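Local coordinates for pseudopodium-enriched atypical kinase 1 (Homo sapiens, PDB 6BHC), which is a pseudokinase with an unusual catalytic cleft whose kinase fold dimerises in a novel way, and which probably works as a signalling scaffold, at residues Ala106-Leu111 against Asn116-Cys121; His193-His198 against Cys277-Thr282; Ala265-Thr270 against Ser338-Ile343; Leu285-Glu288 against Asn294-Asp297; Tyr307-Leu312 against Gly324-Ala329. The protein carries 1 engineered substitution. One frame throughout, in Å; residues are numbered along the deposited sequence.

Contact 1 comes first along the chain and belongs to the N-lobe of the kinase fold, between helix 104-109 and the loop leading to strand 123-128; the others build the helical C-lobe. Contact 2, its centre about 15 Å from that of contact 1, touches it through the end of helix 173-194, so the two lobes meet there. Helix 277-289 is used by both contact 2 and contact 4. Contacts 2 and 3 interleave in sequence, their centres about 12 Å apart, whereas contacts 4 and 5, which touch with centres about 11 Å apart, are nested in the loop that contact 3 closes. The centres of contacts 1 and 5 lie about 33 Å apart.

Contact 1: residues Ala106-Leu111 against Asn116-Cys121; sequences AVRQSL and NIQQDC
NH1 of Arg108 meets two oxygens of the facing loop: it donates to Gln118 O at 2.6 Å and forms a salt bridge with Asp120 OD2 at 3.1 Å. The first bond is short but bent, with an N-H...O angle of 143°, and the nitrogen stands above the carbonyl plane. Asp120 OD2 also lies 3.2 Å from Arg108 NH2, although the carboxylate is turned 81° against the guanidinium, so this is no flat, paired bridge. The arginine leaves helix 104-109 extended through CD and then kinks (chi3 53°), which lays its head against the loop backbone. Over one guanidinium face sits Gln118 CG, 4.0 Å from Arg108 NH1, toward the rim. The amide of Gln118 carries on past the arginine to Tyr73 OH and Lys89 NZ. Arg108 thus makes the polar tie between what is, by position, the kinase helix C and the loop running toward strand 123-128. Leu111 and Ile117, one from each segment, rest on Leu194 of helix 173-194. The backbone of Asn116 and Gln118 bonds to Val240 of strand 237-240, and that of Cys121 to Ile149 of strand 143-150.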
# COMPACT_ATOMS: atom_id res chain seq x y z
N ALA A 106 -17.41 26.69 -26.13
CA ALA A 106 -16.20 27.17 -26.78
C ALA A 106 -15.07 27.39 -25.76
O ALA A 106 -13.93 26.99 -26.01
CB ALA A 106 -16.48 28.46 -27.54
N VAL A 107 -15.39 28.01 -24.62
CA VAL A 107 -14.35 28.28 -23.63
C VAL A 107 -13.93 26.99 -22.93
O VAL A 107 -12.73 26.76 -22.70
CB VAL A 107 -14.85 29.34 -22.62
CG1 VAL A 107 -13.84 29.52 -21.50
CG2 VAL A 107 -15.11 30.66 -23.33
N ARG A 108 -14.89 26.13 -22.60
CA ARG A 108 -14.58 24.92 -21.85
C ARG A 108 -13.90 23.86 -22.70
O ARG A 108 -13.10 23.07 -22.18
CB ARG A 108 -15.86 24.35 -21.23
CG ARG A 108 -15.64 23.25 -20.22
CD ARG A 108 -16.92 22.94 -19.46
NE ARG A 108 -18.04 22.68 -20.36
CZ ARG A 108 -18.28 21.50 -20.92
NH1 ARG A 108 -17.48 20.47 -20.68
NH2 ARG A 108 -19.32 21.35 -21.73
N GLN A 109 -14.18 23.82 -24.01
CA GLN A 109 -13.55 22.84 -24.88
C GLN A 109 -12.06 23.12 -25.08
O GLN A 109 -11.30 22.20 -25.38
CB GLN A 109 -14.26 22.79 -26.23
CG GLN A 109 -13.86 21.64 -27.14
CD GLN A 109 -14.65 21.63 -28.43
OE1 GLN A 109 -15.63 22.37 -28.58
NE2 GLN A 109 -14.24 20.80 -29.38
N SER A 110 -11.64 24.37 -24.92
CA SER A 110 -10.23 24.74 -25.07
C SER A 110 -9.39 24.39 -23.85
O SER A 110 -8.18 24.63 -23.87
CB SER A 110 -10.11 26.23 -25.37
OG SER A 110 -10.63 27.02 -24.31
N LEU A 111 -9.98 23.83 -22.80
CA LEU A 111 -9.27 23.50 -21.58
C LEU A 111 -8.93 22.02 -21.53
O LEU A 111 -9.75 21.17 -21.91
CB LEU A 111 -10.10 23.87 -20.35
CG LEU A 111 -10.75 25.25 -20.32
CD1 LEU A 111 -11.63 25.40 -19.10
CD2 LEU A 111 -9.69 26.35 -20.36
N ASN A 116 -12.17 18.44 -11.62
CA ASN A 116 -13.22 19.28 -11.06
C ASN A 116 -13.82 20.24 -12.09
O ASN A 116 -14.48 21.21 -11.71
CB ASN A 116 -12.67 20.06 -9.87
CG ASN A 116 -12.13 19.15 -8.79
OD1 ASN A 116 -10.93 19.12 -8.53
ND2 ASN A 116 -13.01 18.39 -8.15
N ILE A 117 -13.60 19.99 -13.38
CA ILE A 117 -14.16 20.81 -14.44
C ILE A 117 -14.95 19.90 -15.37
O ILE A 117 -14.49 18.81 -15.71
CB ILE A 117 -13.07 21.60 -15.20
CG1 ILE A 117 -12.34 22.54 -14.24
CG2 ILE A 117 -13.67 22.38 -16.36
CD1 ILE A 117 -11.33 23.44 -14.90
N GLN A 118 -16.13 20.36 -15.78
CA GLN A 118 -17.05 19.51 -16.53
C GLN A 118 -16.47 19.13 -17.88
O GLN A 118 -15.95 19.98 -18.61
CB GLN A 118 -18.40 20.21 -16.71
CG GLN A 118 -19.44 19.35 -17.39
CD GLN A 118 -20.83 19.95 -17.33
OE1 GLN A 118 -21.01 21.14 -17.60
NE2 GLN A 118 -21.81 19.14 -16.98
N GLN A 119 -16.57 17.85 -18.22
CA GLN A 119 -16.20 17.32 -19.52
C GLN A 119 -17.45 16.93 -20.29
O GLN A 119 -18.51 16.65 -19.71
CB GLN A 119 -15.29 16.09 -19.38
CG GLN A 119 -14.13 16.27 -18.42
CD GLN A 119 -13.40 14.96 -18.15
OE1 GLN A 119 -13.01 14.25 -19.08
NE2 GLN A 119 -13.22 14.63 -16.88
N ASP A 120 -17.33 16.92 -21.61
CA ASP A 120 -18.42 16.49 -22.48
C ASP A 120 -17.86 15.62 -23.59
O ASP A 120 -16.69 15.73 -23.96
CB ASP A 120 -19.18 17.69 -23.07
CG ASP A 120 -18.34 18.48 -24.06
OD1 ASP A 120 -18.37 18.16 -25.26
OD2 ASP A 120 -17.65 19.43 -23.63
N CYS A 121 -18.72 14.74 -24.12
CA CYS A 121 -18.35 13.85 -25.21
C CYS A 121 -19.18 14.12 -26.46
O CYS A 121 -19.42 13.21 -27.26
CB CYS A 121 -18.46 12.39 -24.78
SG CYS A 121 -20.10 11.89 -24.20

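Contact 2: residues His193-His198 against Cys277-Thr282; sequences HLKPYH and CDEFQT
Lys195 reaches from the Schellman turn that closes helix 173-194, helix E of the kinase fold, to Glu279 on helix 277-289, the central helix F. Beyond CB, CG stands anti to the carbonyl carbon (chi1 -55°), the chain bends at chi2 (-56°) and is extended from there on, so that it runs straight across to its partner. CE comes within 3.5 Å of Glu279 OE2 and also lies against Ile343. At the tip, NZ donates to Glu279 OE2 at 3.1 Å in a salt bridge, met on the syn side and 27° out of the carboxylate plane; Glu279 OE1 is further from NZ, at 3.7 Å. Glu279 OE2 also takes a weak hydrogen bond from Ile343 N. The glutamate arrives from the opposite direction, its own chain folded at chi2. Asp278 contributes charge without a bond to the lysine, its OD2 standing 4.6 Å from Lys195 NZ, and this probably steadies the ammonium group. Its carboxylate is used instead by the backbone N-H groups of His201 and Cys202, as the helix F aspartate of kinases does for the HRD-type catalytic loop. Leu194 packs beside it, CD1 lying 4.3 Å from Asp278 OD2.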
# COMPACT_ATOMS: atom_id res chain seq x y z
N HIS A 193 -6.86 25.63 -12.17
CA HIS A 193 -6.66 25.12 -13.52
C HIS A 193 -6.95 26.17 -14.58
O HIS A 193 -6.41 26.09 -15.68
CB HIS A 193 -7.56 23.90 -13.74
CG HIS A 193 -7.30 23.16 -15.01
ND1 HIS A 193 -6.17 22.39 -15.21
CD2 HIS A 193 -8.02 23.07 -16.16
CE1 HIS A 193 -6.21 21.86 -16.42
NE2 HIS A 193 -7.32 22.26 -17.01
N LEU A 194 -7.77 27.18 -14.26
CA LEU A 194 -8.12 28.20 -15.24
C LEU A 194 -7.05 29.28 -15.37
O LEU A 194 -7.01 29.97 -16.39
CB LEU A 194 -9.45 28.86 -14.87
CG LEU A 194 -10.66 27.97 -14.66
CD1 LEU A 194 -11.90 28.80 -14.34
CD2 LEU A 194 -10.91 27.09 -15.87
N LYS A 195 -6.19 29.44 -14.37
CA LYS A 195 -5.25 30.56 -14.36
C LYS A 195 -4.26 30.53 -15.52
O LYS A 195 -4.05 31.58 -16.14
CB LYS A 195 -4.52 30.61 -13.01
CG LYS A 195 -5.46 30.67 -11.82
CD LYS A 195 -6.40 31.86 -11.93
CE LYS A 195 -7.37 31.90 -10.75
NZ LYS A 195 -8.30 33.06 -10.84
N PRO A 196 -3.61 29.40 -15.86
CA PRO A 196 -2.69 29.43 -17.01
C PRO A 196 -3.37 29.73 -18.33
O PRO A 196 -2.69 30.12 -19.29
CB PRO A 196 -2.06 28.03 -16.99
CG PRO A 196 -2.25 27.55 -15.60
CD PRO A 196 -3.58 28.10 -15.18
N TYR A 197 -4.68 29.54 -18.43
CA TYR A 197 -5.44 29.93 -19.61
C TYR A 197 -5.91 31.38 -19.56
O TYR A 197 -6.43 31.87 -20.56
CB TYR A 197 -6.65 29.02 -19.80
CG TYR A 197 -6.32 27.57 -20.09
CD1 TYR A 197 -6.00 27.16 -21.38
CD2 TYR A 197 -6.32 26.62 -19.08
CE1 TYR A 197 -5.70 25.84 -21.65
CE2 TYR A 197 -6.02 25.30 -19.35
CZ TYR A 197 -5.70 24.91 -20.63
OH TYR A 197 -5.40 23.60 -20.90
N HIS A 198 -5.73 32.05 -18.42
CA HIS A 198 -6.25 33.41 -18.20
C HIS A 198 -7.76 33.44 -18.41
O HIS A 198 -8.30 34.32 -19.09
CB HIS A 198 -5.55 34.43 -19.10
CG HIS A 198 -4.08 34.55 -18.84
ND1 HIS A 198 -3.14 33.77 -19.48
CD2 HIS A 198 -3.39 35.35 -18.00
CE1 HIS A 198 -1.94 34.09 -19.05
NE2 HIS A 198 -2.05 35.04 -18.15
N CYS A 277 -11.72 38.21 -9.95
CA CYS A 277 -13.17 38.08 -9.90
C CYS A 277 -13.58 36.75 -9.26
O CYS A 277 -14.48 36.72 -8.40
CB CYS A 277 -13.76 38.20 -11.30
SG CYS A 277 -15.55 37.97 -11.37
N ASP A 278 -12.95 35.65 -9.67
CA ASP A 278 -13.35 34.35 -9.14
C ASP A 278 -13.01 34.21 -7.66
O ASP A 278 -13.74 33.54 -6.92
CB ASP A 278 -12.69 33.22 -9.94
CG ASP A 278 -13.27 33.09 -11.34
OD1 ASP A 278 -14.38 33.61 -11.57
OD2 ASP A 278 -12.62 32.46 -12.19
N GLU A 279 -11.91 34.82 -7.21
CA GLU A 279 -11.59 34.79 -5.79
C GLU A 279 -12.65 35.51 -4.96
O GLU A 279 -13.05 35.03 -3.89
CB GLU A 279 -10.21 35.42 -5.55
CG GLU A 279 -9.03 34.56 -6.00
CD GLU A 279 -8.78 34.62 -7.50
OE1 GLU A 279 -9.54 35.30 -8.21
OE2 GLU A 279 -7.81 33.98 -7.96
N PHE A 280 -13.13 36.65 -5.45
CA PHE A 280 -14.15 37.40 -4.72
C PHE A 280 -15.46 36.62 -4.64
O PHE A 280 -16.13 36.62 -3.60
CB PHE A 280 -14.38 38.76 -5.38
CG PHE A 280 -15.41 39.61 -4.69
CD1 PHE A 280 -15.06 40.41 -3.62
CD2 PHE A 280 -16.72 39.61 -5.13
CE1 PHE A 280 -16.00 41.19 -2.99
CE2 PHE A 280 -17.67 40.39 -4.50
CZ PHE A 280 -17.31 41.18 -3.43
N GLN A 281 -15.85 35.95 -5.73
CA GLN A 281 -17.10 35.19 -5.71
C GLN A 281 -16.98 33.95 -4.84
O GLN A 281 -17.98 33.49 -4.28
CB GLN A 281 -17.50 34.80 -7.14
CG GLN A 281 -17.96 35.99 -7.98
CD GLN A 281 -18.47 35.58 -9.35
OE1 GLN A 281 -18.23 34.46 -9.81
NE2 GLN A 281 -19.19 36.48 -10.01
N THR A 282 -15.77 33.39 -4.70
CA THR A 282 -15.57 32.26 -3.80
C THR A 282 -15.79 32.67 -2.35
O THR A 282 -16.28 31.86 -1.54
CB THR A 282 -14.17 31.68 -3.99
OG1 THR A 282 -14.02 31.26 -5.35
CG2 THR A 282 -13.95 30.49 -3.08

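Contact 3: residues Ala265-Thr270 against Ser338-Ile343; sequences APEIIT and SERILI
Ala265-Pro266-Glu267 is the APE motif that ends the activation segment of protein kinases, and its glutamate makes the classical salt bridge of the C-lobe with Arg340, in the loop between helices 322-332 and 343-354. The guanidinium grips the carboxylate end-on with two nitrogens: Arg340 NH2 donates to Glu267 OE1 at 2.8 Å, and Arg340 NH1 to Glu267 OE2 at 3.0 Å. Each oxygen offers its syn lone pair. The first bond is the straighter, with an N-H...O angle of 154°; the two flat groups are twisted 33° against each other, so the fork is not quite coplanar. Glu267 attains this position with CG held between its backbone N and carbonyl carbon (chi1 63°) and a sharp fold at chi2. Arg340 NH1 donates as well to Lys276 O, and NE to Asn334 O, bonds that help fix the rotation of the guanidinium. An alanine in place of Glu267 would remove both acceptors and is likely to leave the largely buried charge of Arg340 without its counterion, loosening the link between the activation segment and the loop. Phe280 of helix 277-289 packs against Ala265, Pro266 and Arg340. The other two residues of the motif approach the arginine head obliquely, both from one side of its plane: Ala265 CB lies 3.6 Å from Arg340 NH1, and Pro266 CD 3.8 Å from Arg340 NH2.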
# COMPACT_ATOMS: atom_id res chain seq x y z
N ALA A 265 -17.19 41.95 -7.97
CA ALA A 265 -16.15 42.50 -7.12
C ALA A 265 -16.22 44.03 -7.12
O ALA A 265 -16.70 44.64 -8.08
CB ALA A 265 -14.78 42.04 -7.60
N PRO A 266 -15.76 44.68 -6.04
CA PRO A 266 -15.88 46.14 -5.96
C PRO A 266 -15.17 46.88 -7.08
O PRO A 266 -15.63 47.96 -7.48
CB PRO A 266 -15.26 46.47 -4.59
CG PRO A 266 -15.41 45.21 -3.81
CD PRO A 266 -15.24 44.10 -4.79
N GLU A 267 -14.06 46.35 -7.60
CA GLU A 267 -13.35 47.06 -8.66
C GLU A 267 -14.16 47.11 -9.95
O GLU A 267 -13.99 48.04 -10.74
CB GLU A 267 -11.98 46.41 -8.91
CG GLU A 267 -12.03 44.97 -9.41
CD GLU A 267 -12.06 43.96 -8.28
OE1 GLU A 267 -12.39 44.34 -7.13
OE2 GLU A 267 -11.75 42.77 -8.54
N ILE A 268 -15.05 46.15 -10.16
CA ILE A 268 -15.90 46.16 -11.35
C ILE A 268 -16.90 47.31 -11.28
O ILE A 268 -17.27 47.88 -12.32
CB ILE A 268 -16.60 44.80 -11.51
CG1 ILE A 268 -15.58 43.67 -11.57
CG2 ILE A 268 -17.47 44.78 -12.76
CD1 ILE A 268 -14.61 43.78 -12.73
N ILE A 269 -17.33 47.69 -10.08
CA ILE A 269 -18.37 48.70 -9.94
C ILE A 269 -17.79 50.12 -9.92
O ILE A 269 -18.44 51.05 -10.40
CB ILE A 269 -19.19 48.43 -8.67
CG1 ILE A 269 -19.67 46.98 -8.65
CG2 ILE A 269 -20.38 49.39 -8.57
CD1 ILE A 269 -20.42 46.60 -7.39
N THR A 270 -16.58 50.29 -9.38
CA THR A 270 -16.02 51.62 -9.14
C THR A 270 -15.84 52.43 -10.42
O THR A 270 -16.57 53.40 -10.65
CB THR A 270 -14.68 51.51 -8.42
OG1 THR A 270 -13.83 50.57 -9.11
CG2 THR A 270 -14.88 51.05 -6.98
N SER A 338 -5.44 44.11 -5.30
CA SER A 338 -4.01 43.84 -5.11
C SER A 338 -3.74 43.18 -3.76
O SER A 338 -2.74 42.46 -3.62
CB SER A 338 -3.21 45.13 -5.23
OG SER A 338 -3.61 46.07 -4.25
N GLU A 339 -4.60 43.40 -2.77
CA GLU A 339 -4.47 42.75 -1.47
C GLU A 339 -5.32 41.49 -1.35
O GLU A 339 -5.11 40.71 -0.42
CB GLU A 339 -4.85 43.73 -0.35
CG GLU A 339 -3.85 44.87 -0.16
CD GLU A 339 -2.68 44.49 0.73
OE1 GLU A 339 -2.22 45.35 1.51
OE2 GLU A 339 -2.21 43.34 0.65
N ARG A 340 -6.27 41.28 -2.25
CA ARG A 340 -7.07 40.06 -2.24
C ARG A 340 -6.19 38.86 -2.53
O ARG A 340 -5.41 38.86 -3.48
CB ARG A 340 -8.20 40.16 -3.27
CG ARG A 340 -9.25 39.07 -3.20
CD ARG A 340 -10.33 39.32 -4.24
NE ARG A 340 -10.81 40.70 -4.18
CZ ARG A 340 -11.42 41.33 -5.18
NH1 ARG A 340 -11.64 40.70 -6.33
NH2 ARG A 340 -11.81 42.59 -5.03
N ILE A 341 -6.30 37.82 -1.69
CA ILE A 341 -5.40 36.68 -1.82
C ILE A 341 -5.69 35.92 -3.11
O ILE A 341 -6.78 36.00 -3.69
CB ILE A 341 -5.51 35.74 -0.60
CG1 ILE A 341 -6.91 35.13 -0.52
CG2 ILE A 341 -5.17 36.49 0.68
CD1 ILE A 341 -7.02 34.00 0.49
N LEU A 342 -4.70 35.16 -3.55
CA LEU A 342 -4.81 34.34 -4.74
C LEU A 342 -5.54 33.04 -4.43
O LEU A 342 -5.60 32.59 -3.28
CB LEU A 342 -3.43 34.04 -5.32
CG LEU A 342 -2.68 35.22 -5.95
CD1 LEU A 342 -1.22 34.86 -6.18
CD2 LEU A 342 -3.34 35.62 -7.25
N ILE A 343 -6.09 32.42 -5.47
CA ILE A 343 -6.84 31.18 -5.29
C ILE A 343 -5.93 30.03 -4.87
O ILE A 343 -6.41 29.04 -4.31
CB ILE A 343 -7.63 30.83 -6.56
CG1 ILE A 343 -8.88 30.01 -6.22
CG2 ILE A 343 -6.75 30.07 -7.55
CD1 ILE A 343 -9.92 30.79 -5.44

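Contact 4: residues Leu285-Glu288 against Asn294-Asp297; sequences LIYE and NPFD
The ring of Tyr287 lies face-on beneath Pro295, whose CG sits almost over the ring centre, 3.5 Å from the centroid of the tyrosine and 13° off the ring normal. This is a CH-pi contact. The proline also reaches back along the side chain, Pro295 CD lying 3.9 Å from Tyr287 CB. With CG anti to the carbonyl carbon (chi1 -81°), the tyrosine lays its face toward the proline while its hydroxyl runs on to Pro313 O and Gln326 NE2, two hydrogen bonds that hold the ring in place at its far end. Trimming Tyr287 to an alanine would probably open a gap beneath Pro295 and leave Pro313 O and Gln326 NE2 without their shared hydroxyl. Alongside, Glu288 and Asn294 point the same way and just touch, Glu288 OE2 being 4.2 Å from Asn294 CB; that carboxylate is engaged in a salt bridge with Arg263. Asn294 serves as the N-cap of the short helix, its OD1 accepting a weak but straight bond from Phe296 N (3.3 Å, 163°), while Asp297 N donates to Asn294 O at 2.7 Å. The short helix 295-298 is thus folded back against the C-terminal part of helix 277-289, helix F of the kinase fold. Phe296 leans on Phe280 and Ile284 of that helix, and Ile286 and Tyr287 also pack against helix 322-332.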
# COMPACT_ATOMS: atom_id res chain seq x y z
N LEU A 285 -19.39 32.45 -1.65
CA LEU A 285 -19.84 31.07 -1.55
C LEU A 285 -19.60 30.49 -0.16
O LEU A 285 -20.36 29.62 0.29
CB LEU A 285 -19.15 30.20 -2.61
CG LEU A 285 -19.45 30.54 -4.07
CD1 LEU A 285 -18.76 29.54 -4.98
CD2 LEU A 285 -20.94 30.56 -4.33
N ILE A 286 -18.55 30.95 0.52
CA ILE A 286 -18.26 30.44 1.86
C ILE A 286 -19.41 30.75 2.81
O ILE A 286 -19.84 29.90 3.59
CB ILE A 286 -16.93 31.02 2.38
CG1 ILE A 286 -15.76 30.49 1.55
CG2 ILE A 286 -16.74 30.68 3.85
CD1 ILE A 286 -14.41 30.96 2.04
N TYR A 287 -19.93 31.98 2.74
CA TYR A 287 -21.08 32.34 3.56
C TYR A 287 -22.31 31.50 3.20
O TYR A 287 -23.01 31.01 4.09
CB TYR A 287 -21.39 33.83 3.41
CG TYR A 287 -20.52 34.74 4.24
CD1 TYR A 287 -19.23 35.08 3.84
CD2 TYR A 287 -21.00 35.28 5.43
CE1 TYR A 287 -18.44 35.92 4.60
CE2 TYR A 287 -20.21 36.12 6.20
CZ TYR A 287 -18.94 36.44 5.78
OH TYR A 287 -18.17 37.27 6.55
N GLU A 288 -22.56 31.33 1.90
CA GLU A 288 -23.77 30.62 1.47
C GLU A 288 -23.70 29.14 1.83
O GLU A 288 -24.70 28.55 2.26
CB GLU A 288 -23.97 30.81 -0.03
CG GLU A 288 -24.27 32.25 -0.42
CD GLU A 288 -24.48 32.43 -1.91
OE1 GLU A 288 -23.82 31.73 -2.70
OE2 GLU A 288 -25.32 33.28 -2.29
N ASN A 294 -25.79 35.99 1.35
CA ASN A 294 -24.76 36.76 0.68
C ASN A 294 -24.45 38.01 1.51
O ASN A 294 -25.36 38.81 1.78
CB ASN A 294 -25.24 37.14 -0.72
CG ASN A 294 -24.21 37.94 -1.51
OD1 ASN A 294 -23.09 38.17 -1.06
ND2 ASN A 294 -24.59 38.35 -2.72
N PRO A 295 -23.20 38.20 1.94
CA PRO A 295 -22.88 39.34 2.82
C PRO A 295 -23.30 40.68 2.25
O PRO A 295 -23.60 41.61 3.02
CB PRO A 295 -21.36 39.24 2.97
CG PRO A 295 -21.04 37.82 2.72
CD PRO A 295 -22.03 37.32 1.72
N PHE A 296 -23.32 40.82 0.93
CA PHE A 296 -23.73 42.06 0.29
C PHE A 296 -25.23 42.11 0.03
O PHE A 296 -25.71 43.06 -0.60
CB PHE A 296 -22.94 42.24 -1.01
CG PHE A 296 -21.46 42.14 -0.82
CD1 PHE A 296 -20.72 43.26 -0.46
CD2 PHE A 296 -20.80 40.93 -0.96
CE1 PHE A 296 -19.35 43.17 -0.27
CE2 PHE A 296 -19.44 40.83 -0.76
CZ PHE A 296 -18.71 41.95 -0.42
N ASP A 297 -25.97 41.11 0.50
CA ASP A 297 -27.42 41.18 0.61
C ASP A 297 -27.89 41.39 2.04
O ASP A 297 -28.95 42.00 2.25
CB ASP A 297 -28.07 39.91 0.05
CG ASP A 297 -28.02 39.84 -1.46
OD1 ASP A 297 -28.14 40.89 -2.11
OD2 ASP A 297 -27.85 38.72 -1.99

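Contact 5: residues Tyr307-Leu312 against Gly324-Ala329; sequences YTRADL and GLQQLA
Along residues 324-329 of helix 322-332, Gln326 is the first to meet Arg309 of the loop. Its CG, set anti to the backbone N, comes 3.3 Å from Arg309 NH1 and 3.9 Å from Arg309 CZ, and its CD lies over one face of the guanidinium, with the amide turned 55° against that plane. The polar end of Gln326 is committed elsewhere, OE1 accepting from Ile315 N, so that the arginine meets its CG and the flat of its amide carbon rather than its oxygen or nitrogen. Next comes Gln327. Its CB starts away from the loop, but a bend at chi2 (69°) brings the amide back, and OE1 takes a weak hydrogen bond from Arg309 NH1 at 3.3 Å, with an N-H...O angle of 139°. Leu328 then turns inward to Ile286 and to helix 343-354, and Ala329 faces Tyr287, beside which Leu312 of the loop also packs. Within the loop, Asp311 OD2 accepts from Thr308 N at 2.8 Å and from Thr308 OG1 at 3.1 Å. The polar link between loop and helix, probably helix H of the kinase fold, rests on one long, poorly ordered side chain, with Leu312 adding apolar packing. With an amide dipole rather than a carboxylate as its partner from the helix, Arg309 is probably held loosely, in keeping with its poor order.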
# COMPACT_ATOMS: atom_id res chain seq x y z
N TYR A 307 -15.26 48.90 2.63
CA TYR A 307 -15.41 48.29 3.94
C TYR A 307 -14.08 47.70 4.42
O TYR A 307 -13.08 47.64 3.70
CB TYR A 307 -16.48 47.20 3.89
CG TYR A 307 -16.29 46.21 2.76
CD1 TYR A 307 -16.81 46.45 1.50
CD2 TYR A 307 -15.58 45.03 2.96
CE1 TYR A 307 -16.63 45.55 0.47
CE2 TYR A 307 -15.39 44.13 1.93
CZ TYR A 307 -15.93 44.39 0.69
OH TYR A 307 -15.75 43.50 -0.34
N THR A 308 -14.09 47.27 5.68
CA THR A 308 -12.95 46.62 6.32
C THR A 308 -13.36 45.23 6.79
O THR A 308 -14.42 44.71 6.42
CB THR A 308 -12.43 47.48 7.48
OG1 THR A 308 -13.48 47.68 8.44
CG2 THR A 308 -11.95 48.83 6.97
N ARG A 309 -12.51 44.62 7.62
CA ARG A 309 -12.79 43.27 8.10
C ARG A 309 -13.94 43.27 9.10
O ARG A 309 -14.76 42.34 9.10
CB ARG A 309 -11.53 42.68 8.73
CG ARG A 309 -11.40 41.17 8.61
CD ARG A 309 -12.12 40.44 9.73
NE ARG A 309 -11.75 39.03 9.79
CZ ARG A 309 -12.18 38.17 10.71
NH1 ARG A 309 -11.79 36.90 10.68
NH2 ARG A 309 -13.00 38.58 11.67
N ALA A 310 -14.03 44.30 9.94
CA ALA A 310 -15.08 44.37 10.95
C ALA A 310 -16.45 44.68 10.36
O ALA A 310 -17.46 44.50 11.05
CB ALA A 310 -14.73 45.42 12.00
N ASP A 311 -16.51 45.14 9.11
CA ASP A 311 -17.80 45.45 8.50
C ASP A 311 -18.51 44.21 7.97
O ASP A 311 -19.74 44.21 7.87
CB ASP A 311 -17.61 46.46 7.36
CG ASP A 311 -17.04 47.78 7.84
OD1 ASP A 311 -17.47 48.27 8.91
OD2 ASP A 311 -16.17 48.33 7.14
N LEU A 312 -17.77 43.15 7.65
CA LEU A 312 -18.39 41.95 7.11
C LEU A 312 -19.20 41.23 8.18
O LEU A 312 -18.85 41.25 9.36
CB LEU A 312 -17.32 41.01 6.54
CG LEU A 312 -16.60 41.48 5.28
CD1 LEU A 312 -15.49 40.52 4.91
CD2 LEU A 312 -17.59 41.63 4.12
N GLY A 324 -11.20 29.59 10.64
CA GLY A 324 -10.41 29.60 9.43
C GLY A 324 -11.22 29.96 8.20
O GLY A 324 -10.75 30.70 7.33
N LEU A 325 -12.45 29.46 8.11
CA LEU A 325 -13.32 29.83 7.00
C LEU A 325 -13.70 31.30 7.05
O LEU A 325 -13.86 31.94 6.01
CB LEU A 325 -14.57 28.95 6.99
CG LEU A 325 -14.36 27.47 6.64
CD1 LEU A 325 -15.64 26.68 6.88
CD2 LEU A 325 -13.89 27.32 5.20
N GLN A 326 -13.86 31.85 8.26
CA GLN A 326 -14.12 33.28 8.39
C GLN A 326 -12.94 34.10 7.90
O GLN A 326 -13.10 35.06 7.13
CB GLN A 326 -14.44 33.63 9.84
CG GLN A 326 -14.57 35.12 10.12
CD GLN A 326 -15.89 35.70 9.65
OE1 GLN A 326 -16.80 35.90 10.45
NE2 GLN A 326 -15.99 35.98 8.35
N GLN A 327 -11.73 33.73 8.32
CA GLN A 327 -10.53 34.44 7.88
C GLN A 327 -10.33 34.28 6.38
O GLN A 327 -9.91 35.22 5.69
CB GLN A 327 -9.31 33.95 8.65
CG GLN A 327 -8.00 34.60 8.25
CD GLN A 327 -7.91 36.07 8.64
OE1 GLN A 327 -8.71 36.56 9.44
NE2 GLN A 327 -6.94 36.77 8.07
N LEU A 328 -10.62 33.09 5.85
CA LEU A 328 -10.48 32.85 4.41
C LEU A 328 -11.44 33.73 3.61
O LEU A 328 -11.06 34.29 2.58
CB LEU A 328 -10.71 31.38 4.10
CG LEU A 328 -10.68 31.00 2.62
CD1 LEU A 328 -9.32 31.34 2.03
CD2 LEU A 328 -10.99 29.52 2.43
N ALA A 329 -12.69 33.85 4.08
CA ALA A 329 -13.66 34.68 3.38
C ALA A 329 -13.26 36.15 3.43
O ALA A 329 -13.37 36.86 2.42
CB ALA A 329 -15.05 34.48 3.98